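Local atomic coordinates of membrane-bound lytic murein transglycosylase (Agrobacterium tumefaciens, PDB entry 2PNW), a protein that probably cleaves the glycan strands of bacterial peptidoglycan as a lytic transglycosylase of the MltA family, forming 1,6-anhydromuropeptides. Residues Val12-Leu17 with Thr81-Phe86; Asp24-Phe29 with Glu73-Phe78; Leu57-Glu62 with Pro363-Glu368; Val289-His294 with Leu323-Ala328. One frame throughout, in Å; residues are numbered along the deposited sequence.

Contact 1. Residues Val12-Leu17 with Thr81-Phe86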
loop_
_atom_site.group_PDB
_atom_site.type_symbol
_atom_site.label_atom_id
_atom_site.label_comp_id
_atom_site.label_asym_id
_atom_site.label_seq_id
_atom_site.Cartn_x
_atom_site.Cartn_y
_atom_site.Cartn_z
ATOM N N VAL A 12 1.801 27.047 -1.514
ATOM C CA VAL A 12 1.912 27.470 -2.904
ATOM C C VAL A 12 0.507 27.832 -3.375
ATOM O O VAL A 12 -0.459 27.729 -2.604
ATOM C CB VAL A 12 2.513 26.381 -3.828
ATOM C CG1 VAL A 12 3.968 26.083 -3.478
ATOM C CG2 VAL A 12 1.662 25.082 -3.807
ATOM N N SER A 13 0.410 28.271 -4.627
ATOM C CA SER A 13 -0.842 28.535 -5.295
ATOM C C SER A 13 -1.141 27.371 -6.233
ATOM O O SER A 13 -0.220 26.642 -6.616
ATOM C CB SER A 13 -0.708 29.833 -6.108
ATOM O OG SER A 13 -1.589 29.826 -7.224
ATOM N N PHE A 14 -2.408 27.199 -6.621
ATOM C CA PHE A 14 -2.759 26.125 -7.562
ATOM C C PHE A 14 -2.073 26.309 -8.929
ATOM O O PHE A 14 -1.806 25.333 -9.625
ATOM C CB PHE A 14 -4.280 25.937 -7.690
ATOM C CG PHE A 14 -4.888 25.132 -6.556
ATOM C CD1 PHE A 14 -4.916 23.737 -6.605
ATOM C CD2 PHE A 14 -5.436 25.774 -5.452
ATOM C CE1 PHE A 14 -5.483 22.986 -5.557
ATOM C CE2 PHE A 14 -6.004 25.036 -4.396
ATOM C CZ PHE A 14 -6.017 23.633 -4.457
ATOM N N ARG A 15 -1.753 27.566 -9.270
ATOM C CA ARG A 15 -0.896 27.895 -10.426
ATOM C C ARG A 15 0.508 27.296 -10.356
ATOM O O ARG A 15 1.165 27.161 -11.376
ATOM C CB ARG A 15 -0.750 29.412 -10.588
ATOM C CG ARG A 15 -1.829 30.059 -11.422
ATOM C CD ARG A 15 -3.011 30.481 -10.582
ATOM N NE ARG A 15 -3.478 31.816 -10.960
ATOM C CZ ARG A 15 -4.477 32.464 -10.361
ATOM N NH1 ARG A 15 -5.134 31.905 -9.346
ATOM N NH2 ARG A 15 -4.826 33.677 -10.784
ATOM N N ASP A 16 0.971 26.958 -9.157
ATOM C CA ASP A 16 2.299 26.385 -8.985
ATOM C C ASP A 16 2.341 24.860 -9.166
ATOM O O ASP A 16 3.418 24.261 -9.158
ATOM C CB ASP A 16 2.863 26.767 -7.615
ATOM C CG ASP A 16 3.103 28.271 -7.475
ATOM O OD1 ASP A 16 3.706 28.866 -8.403
ATOM O OD2 ASP A 16 2.698 28.857 -6.435
ATOM N N LEU A 17 1.175 24.233 -9.300
ATOM C CA LEU A 17 1.105 22.778 -9.434
ATOM C C LEU A 17 1.156 22.439 -10.907
ATOM O O LEU A 17 0.174 22.635 -11.617
ATOM C CB LEU A 17 -0.180 22.224 -8.789
ATOM C CG LEU A 17 -0.255 21.862 -7.295
ATOM C CD1 LEU A 17 0.383 22.897 -6.408
ATOM C CD2 LEU A 17 -1.729 21.650 -6.897
ATOM N N THR A 81 -11.420 25.963 -4.185
ATOM C CA THR A 81 -12.272 26.672 -3.241
ATOM C C THR A 81 -12.078 26.194 -1.797
ATOM O O THR A 81 -12.091 27.008 -0.863
ATOM C CB THR A 81 -13.765 26.529 -3.646
ATOM O OG1 THR A 81 -13.971 27.146 -4.912
ATOM C CG2 THR A 81 -14.717 27.177 -2.622
ATOM N N ASN A 82 -11.872 24.888 -1.622
ATOM C CA ASN A 82 -12.034 24.256 -0.313
ATOM C C ASN A 82 -10.758 23.689 0.318
ATOM O O ASN A 82 -10.781 23.161 1.442
ATOM C CB ASN A 82 -13.125 23.185 -0.406
ATOM C CG ASN A 82 -14.483 23.778 -0.681
ATOM O OD1 ASN A 82 -14.957 24.643 0.068
ATOM N ND2 ASN A 82 -15.116 23.342 -1.772
ATOM N N SER A 83 -9.639 23.827 -0.389
ATOM C CA SER A 83 -8.363 23.367 0.144
ATOM C C SER A 83 -7.223 24.319 -0.222
ATOM O O SER A 83 -7.356 25.157 -1.130
ATOM C CB SER A 83 -8.062 21.949 -0.342
ATOM O OG SER A 83 -7.778 21.927 -1.740
ATOM N N VAL A 84 -6.106 24.184 0.486
ATOM C CA VAL A 84 -4.916 24.998 0.239
ATOM C C VAL A 84 -3.720 24.076 0.024
ATOM O O VAL A 84 -3.458 23.224 0.871
ATOM C CB VAL A 84 -4.626 25.916 1.439
ATOM C CG1 VAL A 84 -3.354 26.757 1.185
ATOM C CG2 VAL A 84 -5.829 26.807 1.747
ATOM N N PRO A 85 -2.981 24.249 -1.101
ATOM C CA PRO A 85 -1.859 23.368 -1.424
ATOM C C PRO A 85 -0.537 23.813 -0.790
ATOM O O PRO A 85 -0.242 25.029 -0.704
ATOM C CB PRO A 85 -1.757 23.469 -2.950
ATOM C CG PRO A 85 -2.374 24.806 -3.312
ATOM C CD PRO A 85 -3.150 25.316 -2.111
ATOM N N PHE A 86 0.254 22.826 -0.383
ATOM C CA PHE A 86 1.561 23.044 0.242
ATOM C C PHE A 86 2.566 22.077 -0.375
ATOM O O PHE A 86 2.293 20.876 -0.467
ATOM C CB PHE A 86 1.488 22.746 1.739
ATOM C CG PHE A 86 0.666 23.718 2.523
ATOM C CD1 PHE A 86 1.283 24.709 3.276
ATOM C CD2 PHE A 86 -0.719 23.641 2.529
ATOM C CE1 PHE A 86 0.531 25.610 4.018
ATOM C CE2 PHE A 86 -1.482 24.546 3.261
ATOM C CZ PHE A 86 -0.847 25.532 4.014
#
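P85 presses its ring against V12, F14 and L17 where an antiparallel pairing comes to its end: strand 8-11 runs beside strand 83-89, and V12 N extends the pairing with a nearly straight bond to P85 O (3.0 Å, 176°). Proline suits this place because its compact ring offers carbon on several sides. P85 CG lies almost squarely over the centre of the F14 ring, a CH-pi contact with CG 3.8 Å from the ring centroid. P85 CB meets V12 CG2 at 3.9 Å and, a little farther off, L17 CD1, while strand 353-363 packs on L17 and P85 through Y359 and L361. On the solvent side the grip is local. The short 3-10 turn 14-16 is tied by an ST turn, R15 N donating to S13 OG, and by the bond of S13 N to D16 OD2 at 3.0 Å. The polar side chains of R15 and D16 suit this exposed position and do not touch P85. F14 CG stands anti to its carbonyl carbon (chi1 -80°), and the ring reaches past P85 to S83, whose OG is held by F79 O. There S83 O lies in the plane of the F14 ring, 3.5 Å from CE2.

Contact 2. Residues Asp24-Phe29 with Glu73-Phe78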
loop_
_atom_site.group_PDB
_atom_site.type_symbol
_atom_site.label_atom_id
_atom_site.label_comp_id
_atom_site.label_asym_id
_atom_site.label_seq_id
_atom_site.Cartn_x
_atom_site.Cartn_y
_atom_site.Cartn_z
ATOM N N ASP A 24 -7.974 15.664 -14.459
ATOM C CA ASP A 24 -9.393 15.414 -14.251
ATOM C C ASP A 24 -9.559 14.567 -12.980
ATOM O O ASP A 24 -9.490 13.336 -13.063
ATOM C CB ASP A 24 -10.006 14.661 -15.453
ATOM C CG ASP A 24 -11.465 14.254 -15.215
ATOM O OD1 ASP A 24 -12.050 14.621 -14.166
ATOM O OD2 ASP A 24 -12.043 13.549 -16.078
ATOM N N PRO A 25 -9.760 15.211 -11.812
ATOM C CA PRO A 25 -9.881 14.446 -10.548
ATOM C C PRO A 25 -11.297 13.939 -10.190
ATOM O O PRO A 25 -11.604 13.703 -8.989
ATOM C CB PRO A 25 -9.366 15.451 -9.503
ATOM C CG PRO A 25 -9.886 16.792 -10.026
ATOM C CD PRO A 25 -9.781 16.670 -11.567
ATOM N N ARG A 26 -12.157 13.749 -11.190
ATOM C CA ARG A 26 -13.539 13.321 -10.908
ATOM C C ARG A 26 -13.665 11.996 -10.164
ATOM O O ARG A 26 -14.595 11.841 -9.383
ATOM C CB ARG A 26 -14.416 13.308 -12.183
ATOM C CG ARG A 26 -14.959 14.693 -12.500
ATOM C CD ARG A 26 -15.808 14.687 -13.790
ATOM N NE ARG A 26 -14.988 14.331 -14.945
ATOM C CZ ARG A 26 -15.456 14.177 -16.182
ATOM N NH1 ARG A 26 -16.741 14.392 -16.445
ATOM N NH2 ARG A 26 -14.629 13.824 -17.151
ATOM N N LYS A 27 -12.740 11.059 -10.388
ATOM C CA LYS A 27 -12.807 9.760 -9.678
ATOM C C LYS A 27 -12.552 9.875 -8.168
ATOM O O LYS A 27 -12.821 8.934 -7.414
ATOM C CB LYS A 27 -11.814 8.766 -10.255
ATOM C CG LYS A 27 -12.179 8.261 -11.641
ATOM C CD LYS A 27 -11.189 7.196 -12.100
ATOM C CE LYS A 27 -11.527 6.774 -13.535
ATOM N NZ LYS A 27 -10.702 5.615 -13.957
ATOM N N LEU A 28 -12.045 11.023 -7.734
ATOM C CA LEU A 28 -11.790 11.227 -6.301
ATOM C C LEU A 28 -13.055 11.467 -5.524
ATOM O O LEU A 28 -13.049 11.332 -4.318
ATOM C CB LEU A 28 -10.844 12.403 -6.065
ATOM C CG LEU A 28 -9.464 12.331 -6.726
ATOM C CD1 LEU A 28 -8.576 13.354 -6.049
ATOM C CD2 LEU A 28 -8.824 10.936 -6.656
ATOM N N PHE A 29 -14.148 11.841 -6.204
ATOM C CA PHE A 29 -15.374 12.165 -5.490
ATOM C C PHE A 29 -16.093 10.932 -4.925
ATOM O O PHE A 29 -16.414 10.912 -3.711
ATOM C CB PHE A 29 -16.244 13.101 -6.343
ATOM C CG PHE A 29 -15.678 14.489 -6.405
ATOM C CD1 PHE A 29 -14.617 14.783 -7.262
ATOM C CD2 PHE A 29 -16.150 15.479 -5.556
ATOM C CE1 PHE A 29 -14.061 16.052 -7.299
ATOM C CE2 PHE A 29 -15.589 16.762 -5.575
ATOM C CZ PHE A 29 -14.541 17.045 -6.458
ATOM N N GLU A 73 -13.458 20.654 -14.866
ATOM C CA GLU A 73 -13.287 22.012 -14.341
ATOM C C GLU A 73 -13.988 22.189 -12.999
ATOM O O GLU A 73 -13.417 22.764 -12.083
ATOM C CB GLU A 73 -13.777 23.070 -15.351
ATOM C CG GLU A 73 -13.792 24.514 -14.817
ATOM C CD GLU A 73 -12.417 25.055 -14.417
ATOM O OE1 GLU A 73 -12.355 25.970 -13.556
ATOM O OE2 GLU A 73 -11.388 24.583 -14.949
ATOM N N GLN A 74 -15.220 21.696 -12.885
ATOM C CA GLN A 74 -15.953 21.791 -11.607
ATOM C C GLN A 74 -15.262 20.988 -10.502
ATOM O O GLN A 74 -15.238 21.401 -9.330
ATOM C CB GLN A 74 -17.380 21.326 -11.767
ATOM C CG GLN A 74 -18.276 22.392 -12.390
ATOM C CD GLN A 74 -19.623 21.846 -12.776
ATOM O OE1 GLN A 74 -19.986 20.736 -12.398
ATOM N NE2 GLN A 74 -20.380 22.626 -13.540
ATOM N N ALA A 75 -14.683 19.855 -10.887
ATOM C CA ALA A 75 -13.912 19.007 -9.947
ATOM C C ALA A 75 -12.669 19.727 -9.411
ATOM O O ALA A 75 -12.429 19.762 -8.204
ATOM C CB ALA A 75 -13.524 17.718 -10.634
ATOM N N ARG A 76 -11.863 20.296 -10.303
ATOM C CA ARG A 76 -10.699 21.082 -9.875
ATOM C C ARG A 76 -11.133 22.268 -9.015
ATOM O O ARG A 76 -10.475 22.582 -8.018
ATOM C CB ARG A 76 -9.872 21.581 -11.075
ATOM C CG ARG A 76 -9.179 20.480 -11.864
ATOM C CD ARG A 76 -8.220 21.051 -12.898
ATOM N NE ARG A 76 -8.939 21.881 -13.864
ATOM C CZ ARG A 76 -9.427 21.446 -15.024
ATOM N NH1 ARG A 76 -9.282 20.171 -15.390
ATOM N NH2 ARG A 76 -10.064 22.293 -15.828
ATOM N N GLN A 77 -12.234 22.926 -9.401
ATOM C CA GLN A 77 -12.707 24.118 -8.689
ATOM C C GLN A 77 -13.098 23.788 -7.265
ATOM O O GLN A 77 -12.875 24.585 -6.353
ATOM C CB GLN A 77 -13.892 24.783 -9.415
ATOM C CG GLN A 77 -14.359 26.093 -8.744
ATOM C CD GLN A 77 -13.303 27.194 -8.801
ATOM O OE1 GLN A 77 -12.856 27.582 -9.878
ATOM N NE2 GLN A 77 -12.909 27.705 -7.639
ATOM N N PHE A 78 -13.686 22.613 -7.063
ATOM C CA PHE A 78 -13.969 22.175 -5.711
ATOM C C PHE A 78 -12.732 22.296 -4.812
ATOM O O PHE A 78 -12.803 22.855 -3.702
ATOM C CB PHE A 78 -14.449 20.720 -5.688
ATOM C CG PHE A 78 -14.543 20.167 -4.295
ATOM C CD1 PHE A 78 -15.612 20.521 -3.475
ATOM C CD2 PHE A 78 -13.542 19.319 -3.788
ATOM C CE1 PHE A 78 -15.692 20.052 -2.141
ATOM C CE2 PHE A 78 -13.601 18.855 -2.479
ATOM C CZ PHE A 78 -14.687 19.218 -1.647
#
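D24 OD1 takes two N-H groups from R26, the residue whose CG rests on A75 CB at 3.8 Å. R26 N bonds to it from above the carboxylate plane, closing an Asx turn, and R26 NE arrives from the opposite face, on the syn side. D24 OD2, which lies almost exactly in the guanidinium plane, accepts from R26 NH2 at 2.8 Å. This side-on, two-nitrogen salt bridge should fix the rotation of both groups; arginine suits the position because its aliphatic part can lie on the helix while its charged end turns back to D24. R26 itself lies in a type I turn from P25 to L28, whose proline packs on helix 72-82. P25 CG meets A75 CB at 3.8 Å, and P25 CD meets R76 CG at 3.9 Å, the two side chains crossing at about a right angle. Alanine's lone methyl is met by P25, R26 and F29 alike, and lets P25 and F29 come close to the helix backbone. The end of R76 turns toward the 24-29 side, where NH1 donates to D23 O, while NH2 makes a salt bridge with E73 OE2 of its own helix. Farther along, the edge of F29 is turned to the face of F78 in an offset edge-to-face pair, planes at 70° and centroids 5.2 Å apart. F78 CG is anti to its backbone N (chi1 171°), 3.8 Å from F29 CE2. The contact thus joins the start of helix 28-39 to helix 72-82, with P25 resting on L319 of strand 316-324 and F78 on L60, L63 and A64 of helix 54-66.

Contact 3. Residues Leu57-Glu62 with Pro363-Glu368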
loop_
_atom_site.group_PDB
_atom_site.type_symbol
_atom_site.label_atom_id
_atom_site.label_comp_id
_atom_site.label_asym_id
_atom_site.label_seq_id
_atom_site.Cartn_x
_atom_site.Cartn_y
_atom_site.Cartn_z
ATOM N N LEU A 57 -10.218 16.497 8.130
ATOM C CA LEU A 57 -10.509 15.877 6.827
ATOM C C LEU A 57 -12.014 15.778 6.571
ATOM O O LEU A 57 -12.480 16.057 5.469
ATOM C CB LEU A 57 -9.884 14.487 6.742
ATOM C CG LEU A 57 -10.270 13.601 5.524
ATOM C CD1 LEU A 57 -9.771 14.180 4.201
ATOM C CD2 LEU A 57 -9.802 12.162 5.708
ATOM N N VAL A 58 -12.771 15.368 7.583
ATOM C CA VAL A 58 -14.234 15.247 7.458
ATOM C C VAL A 58 -14.863 16.567 7.005
ATOM O O VAL A 58 -15.791 16.572 6.214
ATOM C CB VAL A 58 -14.872 14.707 8.766
ATOM C CG1 VAL A 58 -16.392 14.976 8.814
ATOM C CG2 VAL A 58 -14.602 13.203 8.876
ATOM N N SER A 59 -14.318 17.697 7.441
ATOM C CA SER A 59 -14.892 18.963 7.013
ATOM C C SER A 59 -14.817 19.116 5.492
ATOM O O SER A 59 -15.802 19.548 4.885
ATOM C CB SER A 59 -14.290 20.172 7.759
ATOM O OG SER A 59 -12.946 20.377 7.367
ATOM N N LEU A 60 -13.696 18.707 4.879
ATOM C CA LEU A 60 -13.561 18.698 3.405
ATOM C C LEU A 60 -14.491 17.681 2.741
ATOM O O LEU A 60 -15.149 17.985 1.737
ATOM C CB LEU A 60 -12.107 18.438 2.987
ATOM C CG LEU A 60 -11.746 18.427 1.484
ATOM C CD1 LEU A 60 -11.991 19.801 0.838
ATOM C CD2 LEU A 60 -10.311 18.042 1.327
ATOM N N LEU A 61 -14.560 16.477 3.318
ATOM C CA LEU A 61 -15.383 15.414 2.765
ATOM C C LEU A 61 -16.855 15.802 2.746
ATOM O O LEU A 61 -17.575 15.476 1.801
ATOM C CB LEU A 61 -15.203 14.115 3.569
ATOM C CG LEU A 61 -13.767 13.573 3.631
ATOM C CD1 LEU A 61 -13.784 12.298 4.481
ATOM C CD2 LEU A 61 -13.222 13.304 2.239
ATOM N N GLU A 62 -17.293 16.506 3.791
ATOM C CA GLU A 62 -18.683 16.947 3.877
ATOM C C GLU A 62 -19.019 18.030 2.864
ATOM O O GLU A 62 -20.133 18.054 2.322
ATOM C CB GLU A 62 -19.045 17.324 5.316
ATOM C CG GLU A 62 -19.119 16.064 6.197
ATOM C CD GLU A 62 -19.707 16.320 7.581
ATOM O OE1 GLU A 62 -19.330 17.318 8.209
ATOM O OE2 GLU A 62 -20.547 15.513 8.031
ATOM N N PRO A 363 -7.431 20.872 4.066
ATOM C CA PRO A 363 -8.730 21.493 4.275
ATOM C C PRO A 363 -8.492 22.916 4.784
ATOM O O PRO A 363 -7.579 23.144 5.607
ATOM C CB PRO A 363 -9.343 20.647 5.397
ATOM C CG PRO A 363 -8.683 19.303 5.286
ATOM C CD PRO A 363 -7.309 19.572 4.772
ATOM N N ARG A 364 -9.284 23.875 4.309
ATOM C CA ARG A 364 -8.894 25.269 4.529
ATOM C C ARG A 364 -8.907 25.739 5.989
ATOM O O ARG A 364 -8.078 26.569 6.353
ATOM C CB ARG A 364 -9.490 26.244 3.482
ATOM C CG ARG A 364 -10.868 26.773 3.720
ATOM C CD ARG A 364 -11.376 27.578 2.488
ATOM N NE ARG A 364 -10.481 28.671 2.104
ATOM C CZ ARG A 364 -9.620 28.643 1.081
ATOM N NH1 ARG A 364 -8.853 29.699 0.836
ATOM N NH2 ARG A 364 -9.509 27.564 0.300
ATOM N N ILE A 365 -9.749 25.148 6.839
ATOM C CA ILE A 365 -9.683 25.442 8.294
ATOM C C ILE A 365 -8.391 24.952 8.951
ATOM O O ILE A 365 -7.829 25.645 9.810
ATOM C CB ILE A 365 -10.904 24.919 9.128
ATOM C CG1 ILE A 365 -10.906 23.378 9.221
ATOM C CG2 ILE A 365 -12.230 25.496 8.586
ATOM C CD1 ILE A 365 -11.560 22.783 10.497
ATOM N N ALA A 366 -7.923 23.772 8.542
ATOM C CA ALA A 366 -6.670 23.211 9.054
ATOM C C ALA A 366 -5.461 23.969 8.544
ATOM O O ALA A 366 -4.433 24.038 9.218
ATOM C CB ALA A 366 -6.542 21.748 8.678
ATOM N N ALA A 367 -5.576 24.512 7.337
ATOM C CA ALA A 367 -4.440 25.100 6.647
ATOM C C ALA A 367 -3.843 26.313 7.377
ATOM O O ALA A 367 -2.634 26.555 7.307
ATOM C CB ALA A 367 -4.835 25.469 5.215
ATOM N N GLU A 368 -4.681 27.065 8.085
ATOM C CA GLU A 368 -4.226 28.319 8.700
ATOM C C GLU A 368 -3.000 28.187 9.590
ATOM O O GLU A 368 -2.054 28.963 9.461
ATOM C CB GLU A 368 -5.365 29.031 9.436
ATOM C CG GLU A 368 -6.141 30.003 8.545
ATOM C CD GLU A 368 -5.334 31.241 8.131
ATOM O OE1 GLU A 368 -4.306 31.563 8.783
ATOM O OE2 GLU A 368 -5.743 31.904 7.144
HETATM O O HOH W 1 -11.939 23.007 6.148
#
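P363 brings the one ring of this contact, a puckered pyrrolidine rather than an aromatic plane, and it meets helix 54-66 rim atom by rim atom. Its CG approaches the helix at two places one turn apart, L57 CA and L60 CB, each at 4.2 Å; its CB stands 4.1 Å from S59 OG. The compact, rigid proline ring can sit against the helix backbone. These separations mark loose van der Waals contact. P363 ends strand 353-363 and leads into a short, weakly bonded helix of about residues 364-367, in which A367 N bonds to P363 O; proline suits such a start, since its missing N-H costs a helix nothing there. Beside the ring, I365 lays CG1 4.1 Å from S59 OG.

The polar part is indirect. A water donates to S59 OG and accepts from I365 N, both at 3.1 Å. S59 OG is placed between its backbone N and carbonyl carbon (chi1 70°), where it is also hydrogen-bonded to E56 O of its own helix, so the small hydroxyl serves two partners. Around this, L60 reaches F78 and N82 of helix 72-82, P363 touches L298, and A366 touches I52. With no direct hydrogen bond or charge pair between the two segments, adhesion rests on modest apolar packing and the single water bridge, which supplies I365 N, in the first turn of its short helix, with an acceptor.

Contact 4. Residues Val289-His294 with Leu323-Ala328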
loop_
_atom_site.group_PDB
_atom_site.type_symbol
_atom_site.label_atom_id
_atom_site.label_comp_id
_atom_site.label_asym_id
_atom_site.label_seq_id
_atom_site.Cartn_x
_atom_site.Cartn_y
_atom_site.Cartn_z
ATOM N N VAL A 289 1.272 6.059 1.504
ATOM C CA VAL A 289 2.113 7.102 2.113
ATOM C C VAL A 289 2.665 6.578 3.430
ATOM O O VAL A 289 2.267 5.508 3.899
ATOM C CB VAL A 289 1.280 8.389 2.378
ATOM C CG1 VAL A 289 0.728 8.943 1.057
ATOM C CG2 VAL A 289 0.126 8.085 3.384
ATOM N N ASP A 290 3.569 7.347 4.035
ATOM C CA ASP A 290 4.132 7.013 5.338
ATOM C C ASP A 290 3.071 7.178 6.416
ATOM O O ASP A 290 2.595 8.291 6.642
ATOM C CB ASP A 290 5.335 7.943 5.624
ATOM C CG ASP A 290 6.104 7.564 6.884
ATOM O OD1 ASP A 290 5.482 7.131 7.867
ATOM O OD2 ASP A 290 7.356 7.725 6.885
ATOM N N ARG A 291 2.721 6.086 7.092
ATOM C CA ARG A 291 1.625 6.108 8.079
ATOM C C ARG A 291 1.971 6.883 9.343
ATOM O O ARG A 291 1.081 7.311 10.057
ATOM C CB ARG A 291 1.168 4.689 8.452
ATOM C CG ARG A 291 2.234 3.828 9.088
ATOM C CD ARG A 291 1.640 2.497 9.588
ATOM N NE ARG A 291 0.911 2.688 10.841
ATOM C CZ ARG A 291 1.459 2.631 12.056
ATOM N NH1 ARG A 291 2.752 2.369 12.208
ATOM N NH2 ARG A 291 0.700 2.822 13.127
ATOM N N LEU A 292 3.258 7.063 9.637
ATOM C CA LEU A 292 3.624 7.847 10.816
ATOM C C LEU A 292 3.464 9.343 10.562
ATOM O O LEU A 292 3.075 10.085 11.451
ATOM C CB LEU A 292 5.060 7.529 11.283
ATOM C CG LEU A 292 5.333 6.096 11.765
ATOM C CD1 LEU A 292 6.813 5.967 12.160
ATOM C CD2 LEU A 292 4.463 5.731 12.951
ATOM N N ILE A 293 3.733 9.762 9.335
ATOM C CA ILE A 293 3.803 11.169 8.999
ATOM C C ILE A 293 2.450 11.711 8.526
ATOM O O ILE A 293 2.061 12.822 8.881
ATOM C CB ILE A 293 4.879 11.409 7.920
ATOM C CG1 ILE A 293 6.269 11.130 8.489
ATOM C CG2 ILE A 293 4.834 12.874 7.400
ATOM C CD1 ILE A 293 7.325 11.125 7.460
ATOM N N HIS A 294 1.751 10.928 7.706
ATOM C CA HIS A 294 0.538 11.439 7.051
ATOM C C HIS A 294 -0.760 10.858 7.572
ATOM O O HIS A 294 -0.780 9.751 8.128
ATOM C CB HIS A 294 0.659 11.242 5.536
ATOM C CG HIS A 294 1.684 12.132 4.918
ATOM N ND1 HIS A 294 1.625 13.506 5.021
ATOM C CD2 HIS A 294 2.804 11.850 4.211
ATOM C CE1 HIS A 294 2.655 14.033 4.384
ATOM N NE2 HIS A 294 3.387 13.048 3.884
ATOM N N LEU A 323 -4.506 6.503 0.415
ATOM C CA LEU A 323 -5.470 5.470 0.794
ATOM C C LEU A 323 -4.792 4.176 1.270
ATOM O O LEU A 323 -5.462 3.178 1.521
ATOM C CB LEU A 323 -6.414 5.174 -0.387
ATOM C CG LEU A 323 -7.381 6.336 -0.719
ATOM C CD1 LEU A 323 -8.126 5.955 -1.972
ATOM C CD2 LEU A 323 -8.342 6.593 0.436
ATOM N N ASP A 324 -3.463 4.191 1.407
ATOM C CA ASP A 324 -2.776 2.973 1.849
ATOM C C ASP A 324 -1.430 3.325 2.471
ATOM O O ASP A 324 -1.028 4.475 2.475
ATOM C CB ASP A 324 -2.577 2.005 0.657
ATOM C CG ASP A 324 -2.328 0.545 1.099
ATOM O OD1 ASP A 324 -2.486 0.186 2.314
ATOM O OD2 ASP A 324 -1.979 -0.259 0.205
ATOM N N THR A 325 -0.753 2.325 3.020
ATOM C CA THR A 325 0.605 2.524 3.526
ATOM C C THR A 325 1.376 1.237 3.230
ATOM O O THR A 325 0.797 0.257 2.745
ATOM C CB THR A 325 0.616 2.905 5.048
ATOM O OG1 THR A 325 1.946 3.272 5.462
ATOM C CG2 THR A 325 0.084 1.752 5.931
ATOM N N GLY A 326 2.682 1.254 3.469
ATOM C CA GLY A 326 3.501 0.058 3.286
ATOM C C GLY A 326 4.764 0.231 4.093
ATOM O O GLY A 326 5.202 1.367 4.335
ATOM N N SER A 327 5.339 -0.887 4.525
ATOM C CA SER A 327 6.622 -0.874 5.259
ATOM C C SER A 327 7.741 -0.161 4.511
ATOM O O SER A 327 8.584 0.491 5.116
ATOM C CB SER A 327 7.072 -2.308 5.581
ATOM O OG SER A 327 6.370 -2.811 6.700
ATOM N N ALA A 328 7.765 -0.294 3.193
ATOM C CA ALA A 328 8.841 0.311 2.416
ATOM C C ALA A 328 8.635 1.814 2.195
ATOM O O ALA A 328 9.529 2.500 1.684
ATOM C CB ALA A 328 9.001 -0.419 1.077
#
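V289 meets D324 and T325 in the 3D domain, assigned to the double-psi beta-barrel clan, where the chain leaves strand 286-288 beside the end of strand 316-324. Hydrogen bonds come first. V289 N donates to D324 O at 3.0 Å, and T325 OG1 donates to V289 O at 2.7 Å, nearly along the C=O axis (164°), so both backbone polar groups of V289 are held by consecutive residues. T325 OG1 is anti to its backbone N (chi1 -172°), which turns the hydroxyl to that carbonyl; threonine suits the site by adding a methyl for packing. Van der Waals contacts come from the aliphatic part of R291: CB stands 3.4 Å from T325 OG1, and CD meets the methyl T325 CG2 at 4.0 Å, while the charged end leads away. Aspartates accept backbone N-H groups on both segments. D290 OD1 accepts from L292 N at 2.8 Å, an Asx turn, and D290 OD2 bonds to G331 N. D324, probably one of the conserved aspartates for which such domains are named, has its CB pointing away from V289, and its OD1 receives A276 N. A CA-H...O contact adds to these, T325 CA standing 3.4 Å from V289 O.

Contacts 1, 2 and 3 form one cluster, their centres 14 to 16 Å apart, at a peripheral part of the molecule. Contacts 1 and 2 share helix 72-82, and contact 2 is nested within the loop that contact 1 closes. Contact 3 crosses both along the chain, bringing the C-terminal segment back to the N-terminal helices; it touches contact 2 where F78 CZ lies 3.6 Å from L60 O, and contact 1 where V84 CB lies 3.8 Å from A367 CB. Contact 4 stands apart, 20 to 24 Å from the other three between centres, and about 7 Å from the centre of the chain, within the 3D domain.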